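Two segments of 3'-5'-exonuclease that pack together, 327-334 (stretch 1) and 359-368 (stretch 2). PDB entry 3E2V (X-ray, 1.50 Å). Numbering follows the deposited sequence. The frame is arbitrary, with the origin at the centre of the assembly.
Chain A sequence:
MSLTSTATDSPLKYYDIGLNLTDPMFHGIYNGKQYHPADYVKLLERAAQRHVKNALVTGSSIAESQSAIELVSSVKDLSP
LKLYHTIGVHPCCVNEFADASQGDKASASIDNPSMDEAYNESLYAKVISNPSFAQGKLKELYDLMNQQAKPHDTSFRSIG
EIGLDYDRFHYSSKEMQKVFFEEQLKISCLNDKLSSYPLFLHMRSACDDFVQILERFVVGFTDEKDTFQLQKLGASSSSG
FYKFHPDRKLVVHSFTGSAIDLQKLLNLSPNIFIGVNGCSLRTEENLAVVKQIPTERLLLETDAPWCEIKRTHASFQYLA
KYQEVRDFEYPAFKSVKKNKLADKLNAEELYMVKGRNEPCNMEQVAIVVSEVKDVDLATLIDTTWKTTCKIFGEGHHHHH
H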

ATOM      1  N   ASP A 327     -25.211  11.865 -13.013  1.00 33.02           N
ATOM      2  CA  ASP A 327     -25.590  12.389 -11.697  1.00 32.66           C
ATOM      3  C   ASP A 327     -24.479  12.304 -10.645  1.00 32.34           C
ATOM      4  O   ASP A 327     -24.763  12.110  -9.458  1.00 33.12           O
ATOM      5  CB  ASP A 327     -26.850  11.682 -11.172  1.00 32.80           C
ATOM      6  N   PHE A 328     -23.228  12.462 -11.077  1.00 31.21           N
ATOM      7  CA  PHE A 328     -22.085  12.271 -10.174  1.00 29.88           C
ATOM      8  C   PHE A 328     -21.645  13.569  -9.500  1.00 29.90           C
ATOM      9  O   PHE A 328     -21.474  14.599 -10.160  1.00 30.02           O
ATOM     10  CB  PHE A 328     -20.901  11.624 -10.910  1.00 28.90           C
ATOM     11  CG  PHE A 328     -19.751  11.257 -10.004  1.00 26.95           C
ATOM     12  CD1 PHE A 328     -19.868  10.191  -9.116  1.00 24.29           C
ATOM     13  CD2 PHE A 328     -18.567  11.986 -10.034  1.00 25.89           C
ATOM     14  CE1 PHE A 328     -18.814   9.851  -8.259  1.00 24.27           C
ATOM     15  CE2 PHE A 328     -17.501  11.651  -9.183  1.00 24.82           C
ATOM     16  CZ  PHE A 328     -17.634  10.577  -8.301  1.00 24.66           C
ATOM     17  N   GLU A 329     -21.447  13.500  -8.184  1.00 30.03           N
ATOM     18  CA  GLU A 329     -20.998  14.647  -7.401  1.00 29.77           C
ATOM     19  C   GLU A 329     -19.474  14.680  -7.266  1.00 29.85           C
ATOM     20  O   GLU A 329     -18.874  13.761  -6.688  1.00 29.18           O
ATOM     21  CB  GLU A 329     -21.663  14.634  -6.021  1.00 30.46           C
ATOM     22  N   TYR A 330     -18.866  15.727  -7.825  1.00 29.10           N
ATOM     23  CA  TYR A 330     -17.432  16.003  -7.731  1.00 28.64           C
ATOM     24  C   TYR A 330     -17.245  17.446  -7.237  1.00 27.89           C
ATOM     25  O   TYR A 330     -17.768  18.382  -7.853  1.00 28.78           O
ATOM     26  CB  TYR A 330     -16.759  15.814  -9.099  1.00 29.12           C
ATOM     27  CG  TYR A 330     -15.259  16.042  -9.139  1.00 30.20           C
ATOM     28  CD1 TYR A 330     -14.369  14.994  -8.917  1.00 30.78           C
ATOM     29  CD2 TYR A 330     -14.723  17.300  -9.438  1.00 30.11           C
ATOM     30  CE1 TYR A 330     -12.984  15.191  -8.973  1.00 31.43           C
ATOM     31  CE2 TYR A 330     -13.336  17.509  -9.484  1.00 30.63           C
ATOM     32  CZ  TYR A 330     -12.472  16.448  -9.253  1.00 29.85           C
ATOM     33  OH  TYR A 330     -11.105  16.638  -9.313  1.00 31.51           O
ATOM     34  N   PRO A 331     -16.538  17.643  -6.108  1.00 26.07           N
ATOM     35  CA  PRO A 331     -16.065  16.608  -5.189  1.00 24.35           C
ATOM     36  C   PRO A 331     -17.230  15.962  -4.435  1.00 23.33           C
ATOM     37  O   PRO A 331     -18.365  16.436  -4.515  1.00 23.90           O
ATOM     38  CB  PRO A 331     -15.170  17.385  -4.225  1.00 23.94           C
ATOM     39  CG  PRO A 331     -15.728  18.780  -4.241  1.00 25.50           C
ATOM     40  CD  PRO A 331     -16.157  18.996  -5.657  1.00 26.21           C
ATOM     41  N   ALA A 332     -16.959  14.889  -3.692  1.00 21.21           N
ATOM     42  CA  ALA A 332     -18.033  14.116  -3.053  1.00 19.85           C
ATOM     43  C   ALA A 332     -18.723  14.864  -1.903  1.00 18.97           C
ATOM     44  O   ALA A 332     -19.863  14.558  -1.533  1.00 18.68           O
ATOM     45  CB  ALA A 332     -17.496  12.776  -2.565  1.00 19.87           C
ATOM     46  N   PHE A 333     -17.988  15.810  -1.327  1.00 18.45           N
ATOM     47  CA  PHE A 333     -18.422  16.646  -0.203  1.00 18.94           C
ATOM     48  C   PHE A 333     -17.775  17.999  -0.458  1.00 19.50           C
ATOM     49  O   PHE A 333     -16.817  18.084  -1.222  1.00 20.65           O
ATOM     50  CB  PHE A 333     -17.892  16.074   1.122  1.00 18.26           C
ATOM     51  CG  PHE A 333     -18.444  14.715   1.455  1.00 18.09           C
ATOM     52  CD1 PHE A 333     -19.612  14.595   2.192  1.00 17.61           C
ATOM     53  CD2 PHE A 333     -17.812  13.557   1.007  1.00 18.32           C
ATOM     54  CE1 PHE A 333     -20.143  13.348   2.487  1.00 17.97           C
ATOM     55  CE2 PHE A 333     -18.335  12.297   1.301  1.00 18.05           C
ATOM     56  CZ  PHE A 333     -19.506  12.194   2.032  1.00 17.25           C
ATOM     57  N   LYS A 334     -18.281  19.056   0.179  1.00 20.51           N
ATOM     58  CA  LYS A 334     -17.692  20.382  -0.006  1.00 21.42           C
ATOM     59  C   LYS A 334     -16.237  20.327   0.440  1.00 20.91           C
ATOM     60  O   LYS A 334     -15.943  19.712   1.459  1.00 20.47           O
ATOM     61  CB  LYS A 334     -18.423  21.433   0.839  1.00 22.45           C
ATOM     62  CG  LYS A 334     -17.909  22.871   0.644  1.00 26.65           C
ATOM     63  CD  LYS A 334     -18.062  23.328  -0.796  1.00 30.41           C
ATOM     64  CE  LYS A 334     -17.356  24.644  -1.098  1.00 33.31           C
ATOM     65  NZ  LYS A 334     -17.271  24.826  -2.586  1.00 33.10           N
ATOM     66  N   PRO A 359     -10.093   8.380   1.174  1.00 12.94           N
ATOM     67  CA  PRO A 359     -10.647   7.082   0.736  1.00 13.22           C
ATOM     68  C   PRO A 359     -12.059   7.172   0.136  1.00 13.66           C
ATOM     69  O   PRO A 359     -12.448   6.283  -0.644  1.00 14.11           O
ATOM     70  CB  PRO A 359     -10.630   6.230   2.021  1.00 13.51           C
ATOM     71  CG  PRO A 359     -10.557   7.232   3.151  1.00 14.18           C
ATOM     72  CD  PRO A 359      -9.741   8.383   2.612  1.00 13.46           C
ATOM     73  N   CYS A 360     -12.827   8.218   0.451  1.00 14.02           N
ATOM     74  CA  CYS A 360     -14.150   8.337  -0.171  1.00 13.92           C
ATOM     75  C   CYS A 360     -14.075   8.550  -1.672  1.00 13.88           C
ATOM     76  O   CYS A 360     -15.111   8.535  -2.362  1.00 14.86           O
ATOM     77  CB  CYS A 360     -15.006   9.450   0.451  1.00 13.97           C
ATOM     78  SG  CYS A 360     -14.390  11.138   0.225  1.00 15.12           S
ATOM     79  N   ASN A 361     -12.868   8.749  -2.190  1.00 13.48           N
ATOM     80  CA  ASN A 361     -12.674   8.925  -3.622  1.00 13.91           C
ATOM     81  C   ASN A 361     -12.376   7.628  -4.373  1.00 13.39           C
ATOM     82  O   ASN A 361     -12.037   7.651  -5.555  1.00 13.76           O
ATOM     83  CB  ASN A 361     -11.617  10.000  -3.887  1.00 13.34           C
ATOM     84  CG  ASN A 361     -12.136  11.392  -3.567  1.00 14.19           C
ATOM     85  OD1 ASN A 361     -13.343  11.592  -3.437  1.00 16.52           O
ATOM     86  ND2 ASN A 361     -11.236  12.340  -3.398  1.00 15.00           N
ATOM     87  N   MET A 362     -12.554   6.498  -3.698  1.00 13.04           N
ATOM     88  CA  MET A 362     -12.495   5.190  -4.370  1.00 13.07           C
ATOM     89  C   MET A 362     -13.387   5.143  -5.606  1.00 13.15           C
ATOM     90  O   MET A 362     -12.995   4.631  -6.658  1.00 14.12           O
ATOM     91  CB  MET A 362     -12.891   4.086  -3.388  1.00 12.60           C
ATOM     92  CG  MET A 362     -11.724   3.667  -2.487  1.00 12.01           C
ATOM     93  SD  MET A 362     -10.304   2.788  -3.331  1.00  5.76           S
ATOM     94  CE  MET A 362     -11.106   1.146  -3.533  1.00 15.27           C
ATOM     95  N   GLU A 363     -14.601   5.671  -5.459  1.00 13.58           N
ATOM     96  CA  GLU A 363     -15.564   5.660  -6.549  1.00 14.45           C
ATOM     97  C   GLU A 363     -15.048   6.344  -7.811  1.00 13.95           C
ATOM     98  O   GLU A 363     -15.412   5.946  -8.924  1.00 14.53           O
ATOM     99  CB  GLU A 363     -16.890   6.270  -6.097  1.00 14.86           C
ATOM    100  CG  GLU A 363     -16.818   7.722  -5.665  1.00 14.58           C
ATOM    101  CD  GLU A 363     -18.137   8.242  -5.144  1.00 17.36           C
ATOM    102  OE1 GLU A 363     -19.160   7.536  -5.261  1.00 18.48           O
ATOM    103  OE2 GLU A 363     -18.135   9.369  -4.597  1.00 17.38           O
ATOM    104  N   GLN A 364     -14.181   7.349  -7.659  1.00 13.77           N
ATOM    105  CA  GLN A 364     -13.599   8.020  -8.821  1.00 14.11           C
ATOM    106  C   GLN A 364     -12.632   7.099  -9.544  1.00 14.26           C
ATOM    107  O   GLN A 364     -12.589   7.065 -10.757  1.00 14.05           O
ATOM    108  CB  GLN A 364     -12.876   9.308  -8.405  1.00 14.14           C
ATOM    109  CG  GLN A 364     -13.760  10.359  -7.773  1.00 15.32           C
ATOM    110  CD  GLN A 364     -12.975  11.567  -7.311  1.00 16.13           C
ATOM    111  OE1 GLN A 364     -11.802  11.699  -7.590  1.00 20.28           O
ATOM    112  NE2 GLN A 364     -13.639  12.455  -6.585  1.00 20.59           N
ATOM    113  N   VAL A 365     -11.828   6.359  -8.785  1.00 13.74           N
ATOM    114  CA  VAL A 365     -10.885   5.431  -9.419  1.00 13.71           C
ATOM    115  C   VAL A 365     -11.675   4.362 -10.185  1.00 13.43           C
ATOM    116  O   VAL A 365     -11.334   4.040 -11.328  1.00 13.83           O
ATOM    117  CB  VAL A 365      -9.939   4.795  -8.379  1.00 13.72           C
ATOM    118  CG1 VAL A 365      -8.843   3.956  -9.060  1.00 14.88           C
ATOM    119  CG2 VAL A 365      -9.315   5.886  -7.510  1.00 14.21           C
ATOM    120  N   ALA A 366     -12.755   3.859  -9.574  1.00 13.32           N
ATOM    121  CA  ALA A 366     -13.562   2.807 -10.198  1.00 13.72           C
ATOM    122  C   ALA A 366     -14.203   3.314 -11.506  1.00 14.55           C
ATOM    123  O   ALA A 366     -14.199   2.616 -12.520  1.00 14.56           O
ATOM    124  CB  ALA A 366     -14.630   2.319  -9.233  1.00 13.66           C
ATOM    125  N   ILE A 367     -14.703   4.547 -11.487  1.00 14.83           N
ATOM    126  CA  ILE A 367     -15.322   5.129 -12.695  1.00 15.43           C
ATOM    127  C   ILE A 367     -14.295   5.185 -13.812  1.00 15.20           C
ATOM    128  O   ILE A 367     -14.548   4.761 -14.943  1.00 15.39           O
ATOM    129  CB  ILE A 367     -15.838   6.553 -12.422  1.00 15.91           C
ATOM    130  CG1 ILE A 367     -17.151   6.470 -11.657  1.00 16.03           C
ATOM    131  CG2 ILE A 367     -16.023   7.344 -13.739  1.00 16.90           C
ATOM    132  CD1 ILE A 367     -17.527   7.813 -10.987  1.00 15.81           C
ATOM    133  N   VAL A 368     -13.112   5.700 -13.500  1.00 14.60           N
ATOM    134  CA  VAL A 368     -12.085   5.828 -14.533  1.00 15.12           C
ATOM    135  C   VAL A 368     -11.686   4.453 -15.096  1.00 15.55           C
ATOM    136  O   VAL A 368     -11.610   4.272 -16.315  1.00 15.33           O
ATOM    137  CB  VAL A 368     -10.851   6.577 -13.993  1.00 15.50           C
ATOM    138  CG1 VAL A 368      -9.706   6.556 -15.011  1.00 16.29           C
ATOM    139  CG2 VAL A 368     -11.229   8.012 -13.603  1.00 15.43           C
TER
HETATM  140  O   HOH W   1     -19.854  11.475  -5.150  1.00 24.74           O
HETATM  141  O   HOH W   2     -16.186  12.878  -6.419  1.00 28.23           O
HETATM  142  O   HOH W   3     -14.192  14.112  -3.922  1.00 20.32           O

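No direct hydrogen bond joins the two stretches; their polar link runs through three ordered waters. Two of these share one acceptor, the carbonyl oxygen of E329. Water 1 donates to E329 O (2.9 Å) and to E363 OE2 (2.8 Å), whereas water 2 donates to E329 O (2.8 Å) and accepts from Q364 NE2 (2.6 Å). Water 3 accepts from A332 N (2.9 Å) and donates to N361 OD1 (2.7 Å), so the backbone of the irregular segment 327-334 is tied to side chains at the N-cap position (N361) and in the first helical turn (E363 and Q364).

Direct contact is by van der Waals packing and centres on F328. Its CB points toward the helix, and I367 CD1 lies over one face of the ring, 3.8 Å from the centroid of the F328 ring and 17° off the normal, a CH-pi arrangement. E363 and Q364, by contrast, meet the ring edge, with F328 CE1 3.6 Å from E363 CD and F328 CZ 3.9 Å from Q364 CG. The Q364 amide also approaches Y330, NE2 lying 3.5 Å from Y330 CD1.

Beyond the cis peptide bond preceding P331, A332 directs its methyl toward stretch 2, with A332 CB 4.0 Å from E363 OE2. C360 SG packs against the edge of F333, 4.3 Å from F333 CE2.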